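Side-chain contacts in phosphoribosylaminoimidazole carboxylase, ATPase subunit (Thermotoga maritima, PDB 3AX6), which probably catalyses the ATP-dependent carboxylation of 5-aminoimidazole ribonucleotide with bicarbonate to N5-carboxyaminoimidazole ribonucleotide, a step of purine biosynthesis: residues A[59-64]-A[79-84]; A[65-70]-A[283-288]; A[300-305]-A[363-368]. One frame throughout, in Å; residues are numbered along the deposited sequence.

The centres of contacts 1 and 2 lie about 13 Å apart, and both involve the N-terminal preATP-grasp domain. In the chain, strand 65-68 of contact 2 comes between helices 53-61 and 75-83 of contact 1, and T66 touches L59 and V60. Contact 2 alone joins distant parts of the chain: the N-terminal parallel sheet, through strand 65-68, and helix 277-285, over 200 residues on. Strand 299-305 follows that helix and opens contact 3, which lies on the opposite side of the chain's centre, about 31 Å from contact 2 and 41 Å from contact 1, centre to centre. All three lie away from the nucleotide site. Contacts 1 and 3 are local to the N-terminal and C-terminal regions.

Contact 1: A[59-64]-A[79-84]; sequences LVKGSD and KKLYNE
Next to V60, which packs on L81, the carbonyl oxygen of L59 takes two donors at the end of helix 53-61. This helix and helix 75-83 form a helix pair of the Rossmann-like preATP-grasp domain. S63 OG donates to L59 O at 2.7 Å, tilted 22° from the carbonyl plane. G62 N adds a weak bond to the same oxygen. The serine hydroxyl thus ties the turn back onto the last part of the helix. Strand 65-68 follows helix 53-61, and helix 75-83 then makes the beta-alpha-beta crossover to the parallel strand 87-88. The two helices meet through V60 and L81, whose CA atoms are 7.7 Å apart. V60 holds CG1 between its backbone N and carbonyl carbon (chi1 52°), which sends this methyl at the branched end of L81. L81 CD2 is 3.7 Å from V60 CG1. L81 CD1 also faces CG1, but its modelled approach is too short to be reliable. The two side chains cross obliquely. L81 also packs on I56 and E57 of helix 53-61, while V60 also touches Y86. K61 runs past the exposed margin, where its CE comes 4.3 Å from L81 CD2. Beyond it are the charges. K61 NZ stays 5.5 Å from E84 OE2, too far for a salt bridge, so any attraction is probably weak. The carboxylate instead makes a salt bridge one turn back on its own side, from E84 OE2 to K80 NZ at 3.6 Å.

Contact 2: A[65-70]-A[283-288]; sequences VTTYDL and RAIMNL
V65 opens strand 65-68 opposite M286, the first residue to leave helical geometry after helix 277-285, and their CA atoms are 7.2 Å apart. A Schellman motif ends the helix. N287, with positive phi, is its C-prime residue, and L288 N reaches back to R283 O at 2.9 Å while N287 N bonds A284 O. The side chains meet at the end of the helix. V65 spreads its two methyls over it. CG1 faces I285, 3.7 Å from I285 O and 3.9 Å from I285 CD1. CG2 rests against the selenium of the selenomethionine M286, at 3.7 Å from SE. The M286 chain is bent at chi2 (-49°) and chi3 (-63°), and this folds its selenium and methyl back over V65. I285 directs CG1 between its backbone N and carbonyl carbon (chi1 71°) and then extends, and CD1 ends 3.8 Å from T67 CG2. These two side chains cross at about a right angle. With an alanine at V65 both methyls go, and I285 CD1 would probably lose its V65 partner, a gap would open beside I285 O, and M286 SE would keep only its contact to CB. The other branch of T67 is polar. Its OG1 hydrogen-bonds H89 O and H281 NE2, the latter on the same helix as I285, so T67 links sheet and helix in two ways. Strand 65-68 lies in the parallel sheet between strands 3-7 and 87-88. M286 extends the packing to I4 of strand 3-7, and T67 touches M16 of helix 11-22. T66, pointing the other way, packs on L59 and V60 of helix 53-61.

Contact 3: A[300-305]-A[363-368]; sequences VMVNLL and RAKKIL
K365 leaves its backbone with CG anti to N (chi1 174°) and stays extended through CD and CE, which carries its aliphatic chain across V302. V302 in turn holds CG1 anti to its own N and presents that methyl to the lysine. V302 CG1 sits 4.2 Å from both CG and CD of K365, and the two side chains cross at about a right angle. The chain bends only at the end (chi4 56°). V302 is buried and K365 is exposed, so the lysine stem covers the edge of this apolar patch. The second pair is L304 and L368. L304 CD2 lies 4.0 Å from L368 CB and equally far from L368 O, so the methyl rests against both the side-chain root and the backbone of L368. Near the end of helix 354-364, A364 O accepts from I367 N at 2.9 Å and from L368 N, which fixes the turn that brings L368 to the strand. V302 and L368 both touch F347 of strand 343-350, the antiparallel neighbour of strand 299-305. V300 and V302 also meet A361 of the helix. This is the helix-on-sheet layer of the PurK C-terminal domain: helix 354-364 lies on one face of an antiparallel sheet.

Contact 1: A[59-64]-A[79-84]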
# COMPACT_ATOMS: atom_id res chain seq x y z
N LEU A 59 25.08 -9.87 -7.29
CA LEU A 59 23.74 -9.29 -7.30
C LEU A 59 23.34 -8.74 -8.67
O LEU A 59 22.26 -9.03 -9.16
CB LEU A 59 23.63 -8.15 -6.29
CG LEU A 59 22.25 -7.48 -6.34
CD1 LEU A 59 21.25 -8.38 -5.66
CD2 LEU A 59 22.27 -6.12 -5.65
N VAL A 60 24.22 -7.95 -9.27
CA VAL A 60 23.94 -7.36 -10.58
C VAL A 60 23.86 -8.42 -11.67
O VAL A 60 22.95 -8.40 -12.49
CB VAL A 60 25.01 -6.31 -10.95
CG1 VAL A 60 26.39 -6.90 -10.81
CG2 VAL A 60 24.79 -5.82 -12.37
N LYS A 61 24.81 -9.36 -11.67
CA LYS A 61 24.81 -10.43 -12.67
C LYS A 61 23.66 -11.41 -12.50
O LYS A 61 23.27 -12.10 -13.45
CB LYS A 61 26.13 -11.20 -12.63
CG LYS A 61 27.32 -10.44 -13.19
CD LYS A 61 28.57 -11.29 -13.07
CE LYS A 61 29.80 -10.57 -13.57
NZ LYS A 61 31.01 -11.42 -13.35
N GLY A 62 23.11 -11.49 -11.29
CA GLY A 62 22.00 -12.38 -11.04
C GLY A 62 20.66 -11.70 -11.19
O GLY A 62 19.62 -12.30 -10.94
N SER A 63 20.67 -10.44 -11.61
CA SER A 63 19.44 -9.68 -11.77
C SER A 63 19.33 -9.12 -13.18
O SER A 63 20.33 -8.96 -13.87
CB SER A 63 19.39 -8.53 -10.77
OG SER A 63 19.62 -8.98 -9.45
N ASP A 64 18.11 -8.82 -13.60
CA ASP A 64 17.89 -8.24 -14.92
C ASP A 64 18.10 -6.74 -14.81
O ASP A 64 18.64 -6.10 -15.71
CB ASP A 64 16.47 -8.53 -15.41
CG ASP A 64 16.20 -10.01 -15.55
OD1 ASP A 64 15.47 -10.57 -14.70
OD2 ASP A 64 16.72 -10.62 -16.51
N LYS A 79 29.90 1.02 -11.95
CA LYS A 79 30.23 1.66 -13.21
C LYS A 79 30.85 0.61 -14.12
O LYS A 79 30.59 0.58 -15.32
CB LYS A 79 31.22 2.80 -12.99
CG LYS A 79 31.55 3.57 -14.27
CD LYS A 79 32.66 4.61 -14.07
CE LYS A 79 32.22 5.78 -13.18
NZ LYS A 79 31.98 5.37 -11.77
N LYS A 80 31.67 -0.25 -13.54
CA LYS A 80 32.32 -1.31 -14.30
C LYS A 80 31.25 -2.19 -14.95
O LYS A 80 31.23 -2.38 -16.17
CB LYS A 80 33.21 -2.13 -13.36
CG LYS A 80 33.82 -3.38 -13.97
CD LYS A 80 34.90 -3.97 -13.05
CE LYS A 80 35.50 -5.26 -13.63
NZ LYS A 80 34.51 -6.38 -13.67
N LEU A 81 30.35 -2.71 -14.12
CA LEU A 81 29.27 -3.57 -14.58
C LEU A 81 28.36 -2.86 -15.56
O LEU A 81 27.88 -3.46 -16.53
CB LEU A 81 28.47 -4.06 -13.38
CG LEU A 81 29.30 -4.92 -12.43
CD1 LEU A 81 28.70 -4.85 -11.04
CD2 LEU A 81 29.37 -6.36 -12.96
N TYR A 82 28.12 -1.58 -15.31
CA TYR A 82 27.27 -0.80 -16.19
C TYR A 82 27.90 -0.69 -17.58
O TYR A 82 27.19 -0.66 -18.58
CB TYR A 82 27.03 0.58 -15.59
CG TYR A 82 26.31 1.54 -16.51
CD1 TYR A 82 27.02 2.34 -17.41
CD2 TYR A 82 24.92 1.68 -16.45
CE1 TYR A 82 26.36 3.27 -18.22
CE2 TYR A 82 24.26 2.60 -17.26
CZ TYR A 82 24.99 3.40 -18.14
OH TYR A 82 24.34 4.34 -18.91
N ASN A 83 29.23 -0.62 -17.63
CA ASN A 83 29.93 -0.52 -18.90
C ASN A 83 29.96 -1.86 -19.62
O ASN A 83 30.26 -1.91 -20.81
CB ASN A 83 31.34 -0.00 -18.67
CG ASN A 83 31.38 1.49 -18.47
OD1 ASN A 83 32.29 2.03 -17.83
ND2 ASN A 83 30.39 2.19 -19.02
N GLU A 84 29.65 -2.94 -18.91
CA GLU A 84 29.62 -4.27 -19.51
C GLU A 84 28.21 -4.56 -20.03
O GLU A 84 27.94 -5.66 -20.49
CB GLU A 84 30.00 -5.35 -18.50
CG GLU A 84 31.33 -5.13 -17.79
CD GLU A 84 31.86 -6.40 -17.15
OE1 GLU A 84 32.41 -7.24 -17.88
OE2 GLU A 84 31.71 -6.56 -15.91

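Contact 2: A[65-70]-A[283-288]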
# COMPACT_ATOMS: atom_id res chain seq x y z
N VAL A 65 17.67 -6.19 -13.68
CA VAL A 65 17.81 -4.77 -13.41
C VAL A 65 18.17 -4.60 -11.95
O VAL A 65 17.59 -5.26 -11.08
CB VAL A 65 16.50 -3.99 -13.66
CG1 VAL A 65 16.60 -2.60 -13.07
CG2 VAL A 65 16.23 -3.89 -15.16
N THR A 66 19.14 -3.73 -11.69
CA THR A 66 19.57 -3.47 -10.33
C THR A 66 19.44 -1.99 -10.00
O THR A 66 19.67 -1.10 -10.85
CB THR A 66 21.04 -3.89 -10.12
OG1 THR A 66 21.17 -5.28 -10.44
CG2 THR A 66 21.47 -3.69 -8.67
N THR A 67 19.05 -1.72 -8.75
CA THR A 67 18.88 -0.37 -8.26
C THR A 67 19.35 -0.33 -6.80
O THR A 67 19.84 -1.33 -6.28
CB THR A 67 17.41 0.08 -8.37
OG1 THR A 67 17.28 1.44 -7.94
CG2 THR A 67 16.50 -0.83 -7.55
N TYR A 68 19.18 0.81 -6.14
CA TYR A 68 19.65 0.94 -4.77
C TYR A 68 18.82 1.90 -3.92
O TYR A 68 18.09 2.74 -4.46
CB TYR A 68 21.12 1.39 -4.79
CG TYR A 68 21.43 2.40 -5.89
CD1 TYR A 68 21.23 3.77 -5.68
CD2 TYR A 68 21.89 1.99 -7.14
CE1 TYR A 68 21.49 4.70 -6.69
CE2 TYR A 68 22.15 2.91 -8.16
CZ TYR A 68 21.94 4.26 -7.93
OH TYR A 68 22.17 5.17 -8.94
N ASP A 69 18.92 1.77 -2.60
CA ASP A 69 18.15 2.64 -1.71
C ASP A 69 19.02 3.60 -0.90
O ASP A 69 18.53 4.28 -0.00
CB ASP A 69 17.27 1.80 -0.75
CG ASP A 69 18.01 1.33 0.49
OD1 ASP A 69 17.34 0.99 1.49
OD2 ASP A 69 19.25 1.30 0.49
N LEU A 70 20.31 3.66 -1.24
CA LEU A 70 21.24 4.57 -0.57
C LEU A 70 22.37 4.92 -1.52
O LEU A 70 22.59 4.24 -2.52
CB LEU A 70 21.81 3.93 0.71
CG LEU A 70 22.96 2.93 0.59
CD1 LEU A 70 23.55 2.67 1.97
CD2 LEU A 70 22.48 1.64 -0.05
N ARG A 283 8.42 1.17 -12.08
CA ARG A 283 8.02 1.38 -13.47
C ARG A 283 9.16 1.99 -14.28
O ARG A 283 9.45 1.54 -15.39
CB ARG A 283 6.81 2.32 -13.57
CG ARG A 283 5.47 1.76 -13.07
CD ARG A 283 4.35 2.66 -13.57
NE ARG A 283 3.06 2.44 -12.93
CZ ARG A 283 1.90 2.48 -13.58
NH1 ARG A 283 1.88 2.73 -14.88
NH2 ARG A 283 0.76 2.28 -12.92
N ALA A 284 9.82 3.00 -13.72
CA ALA A 284 10.89 3.68 -14.43
C ALA A 284 12.13 2.82 -14.67
O ALA A 284 12.67 2.81 -15.78
CB ALA A 284 11.28 4.96 -13.69
N ILE A 285 12.59 2.08 -13.67
CA ILE A 285 13.78 1.27 -13.88
C ILE A 285 13.51 0.05 -14.76
O ILE A 285 14.45 -0.55 -15.30
CB ILE A 285 14.42 0.82 -12.55
CG1 ILE A 285 13.55 -0.23 -11.87
CG2 ILE A 285 14.63 2.03 -11.66
CD1 ILE A 285 14.17 -0.79 -10.60
N MSE A 286 12.24 -0.32 -14.90
CA MSE A 286 11.88 -1.45 -15.75
C MSE A 286 11.44 -0.95 -17.13
O MSE A 286 10.92 -1.71 -17.94
CB MSE A 286 10.74 -2.27 -15.12
CG MSE A 286 11.08 -2.93 -13.79
SE MSE A 286 12.76 -3.88 -13.81
CE MSE A 286 12.33 -5.20 -15.12
N ASN A 287 11.65 0.34 -17.38
CA ASN A 287 11.29 0.97 -18.65
C ASN A 287 9.87 0.63 -19.08
O ASN A 287 9.62 0.25 -20.22
CB ASN A 287 12.29 0.57 -19.74
CG ASN A 287 12.47 1.65 -20.80
OD1 ASN A 287 12.30 2.83 -20.53
ND2 ASN A 287 12.82 1.24 -22.01
N LEU A 288 8.94 0.76 -18.14
CA LEU A 288 7.52 0.51 -18.36
C LEU A 288 6.82 1.87 -18.35
O LEU A 288 7.39 2.86 -17.88
CB LEU A 288 6.96 -0.35 -17.23
CG LEU A 288 7.49 -1.77 -17.09
CD1 LEU A 288 7.13 -2.33 -15.73
CD2 LEU A 288 6.91 -2.62 -18.20

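Contact 3: A[300-305]-A[363-368]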
# COMPACT_ATOMS: atom_id res chain seq x y z
N VAL A 300 -0.29 16.11 4.70
CA VAL A 300 0.80 16.56 5.54
C VAL A 300 1.42 15.30 6.15
O VAL A 300 0.72 14.51 6.78
CB VAL A 300 0.30 17.51 6.65
CG1 VAL A 300 1.46 17.91 7.57
CG2 VAL A 300 -0.33 18.75 6.02
N MSE A 301 2.71 15.11 5.91
CA MSE A 301 3.41 13.95 6.45
C MSE A 301 4.38 14.41 7.52
O MSE A 301 5.07 15.42 7.35
CB MSE A 301 4.18 13.21 5.36
CG MSE A 301 4.94 12.00 5.88
SE MSE A 301 6.79 11.95 5.30
CE MSE A 301 7.55 13.19 6.57
N VAL A 302 4.42 13.66 8.62
CA VAL A 302 5.31 13.96 9.74
C VAL A 302 6.11 12.72 10.11
O VAL A 302 5.55 11.63 10.24
CB VAL A 302 4.51 14.43 11.00
CG1 VAL A 302 5.45 14.59 12.18
CG2 VAL A 302 3.79 15.73 10.72
N ASN A 303 7.41 12.90 10.29
CA ASN A 303 8.28 11.79 10.66
C ASN A 303 8.14 11.45 12.14
O ASN A 303 8.00 12.33 12.97
CB ASN A 303 9.75 12.12 10.37
CG ASN A 303 10.07 12.12 8.90
OD1 ASN A 303 9.74 11.17 8.18
ND2 ASN A 303 10.71 13.19 8.43
N LEU A 304 8.18 10.16 12.44
CA LEU A 304 8.12 9.71 13.82
C LEU A 304 9.53 9.28 14.15
O LEU A 304 10.07 8.38 13.52
CB LEU A 304 7.17 8.52 13.96
CG LEU A 304 5.68 8.80 14.04
CD1 LEU A 304 4.95 7.49 14.26
CD2 LEU A 304 5.39 9.75 15.19
N LEU A 305 10.14 9.95 15.13
CA LEU A 305 11.50 9.62 15.54
C LEU A 305 11.45 9.14 16.98
O LEU A 305 10.56 9.52 17.74
CB LEU A 305 12.41 10.86 15.46
CG LEU A 305 12.48 11.69 14.18
CD1 LEU A 305 13.46 12.83 14.40
CD2 LEU A 305 12.92 10.84 13.00
N ARG A 363 -1.02 18.89 15.68
CA ARG A 363 -1.71 18.55 16.91
C ARG A 363 -1.38 17.11 17.30
O ARG A 363 -1.20 16.79 18.49
CB ARG A 363 -3.21 18.72 16.71
CG ARG A 363 -4.06 18.49 17.94
CD ARG A 363 -5.46 19.02 17.71
NE ARG A 363 -6.10 18.36 16.58
CZ ARG A 363 -7.21 18.79 16.00
NH1 ARG A 363 -7.81 19.89 16.44
NH2 ARG A 363 -7.74 18.12 14.98
N ALA A 364 -1.28 16.24 16.30
CA ALA A 364 -0.97 14.83 16.53
C ALA A 364 0.53 14.61 16.72
O ALA A 364 0.95 13.61 17.31
CB ALA A 364 -1.48 14.00 15.36
N LYS A 365 1.34 15.53 16.20
CA LYS A 365 2.79 15.43 16.32
C LYS A 365 3.22 15.42 17.79
O LYS A 365 4.31 14.96 18.12
CB LYS A 365 3.46 16.60 15.59
CG LYS A 365 4.97 16.69 15.75
CD LYS A 365 5.56 17.80 14.88
CE LYS A 365 7.03 18.04 15.19
NZ LYS A 365 7.86 16.81 15.07
N LYS A 366 2.35 15.92 18.66
CA LYS A 366 2.63 15.97 20.09
C LYS A 366 2.03 14.78 20.83
O LYS A 366 2.38 14.51 21.97
CB LYS A 366 2.06 17.26 20.69
CG LYS A 366 2.65 18.52 20.09
CD LYS A 366 1.95 19.76 20.62
CE LYS A 366 2.53 21.02 19.99
NZ LYS A 366 1.78 22.24 20.40
N ILE A 367 1.12 14.07 20.15
CA ILE A 367 0.44 12.92 20.73
C ILE A 367 1.11 11.58 20.41
O ILE A 367 1.29 10.75 21.30
CB ILE A 367 -1.03 12.88 20.23
CG1 ILE A 367 -1.75 14.15 20.70
CG2 ILE A 367 -1.73 11.63 20.72
CD1 ILE A 367 -3.18 14.26 20.22
N LEU A 368 1.44 11.36 19.15
CA LEU A 368 2.10 10.13 18.72
C LEU A 368 3.56 10.17 19.09
O LEU A 368 4.27 11.11 18.75
CB LEU A 368 1.98 9.96 17.21
CG LEU A 368 0.88 9.02 16.71
CD1 LEU A 368 0.92 8.92 15.20
CD2 LEU A 368 1.07 7.65 17.35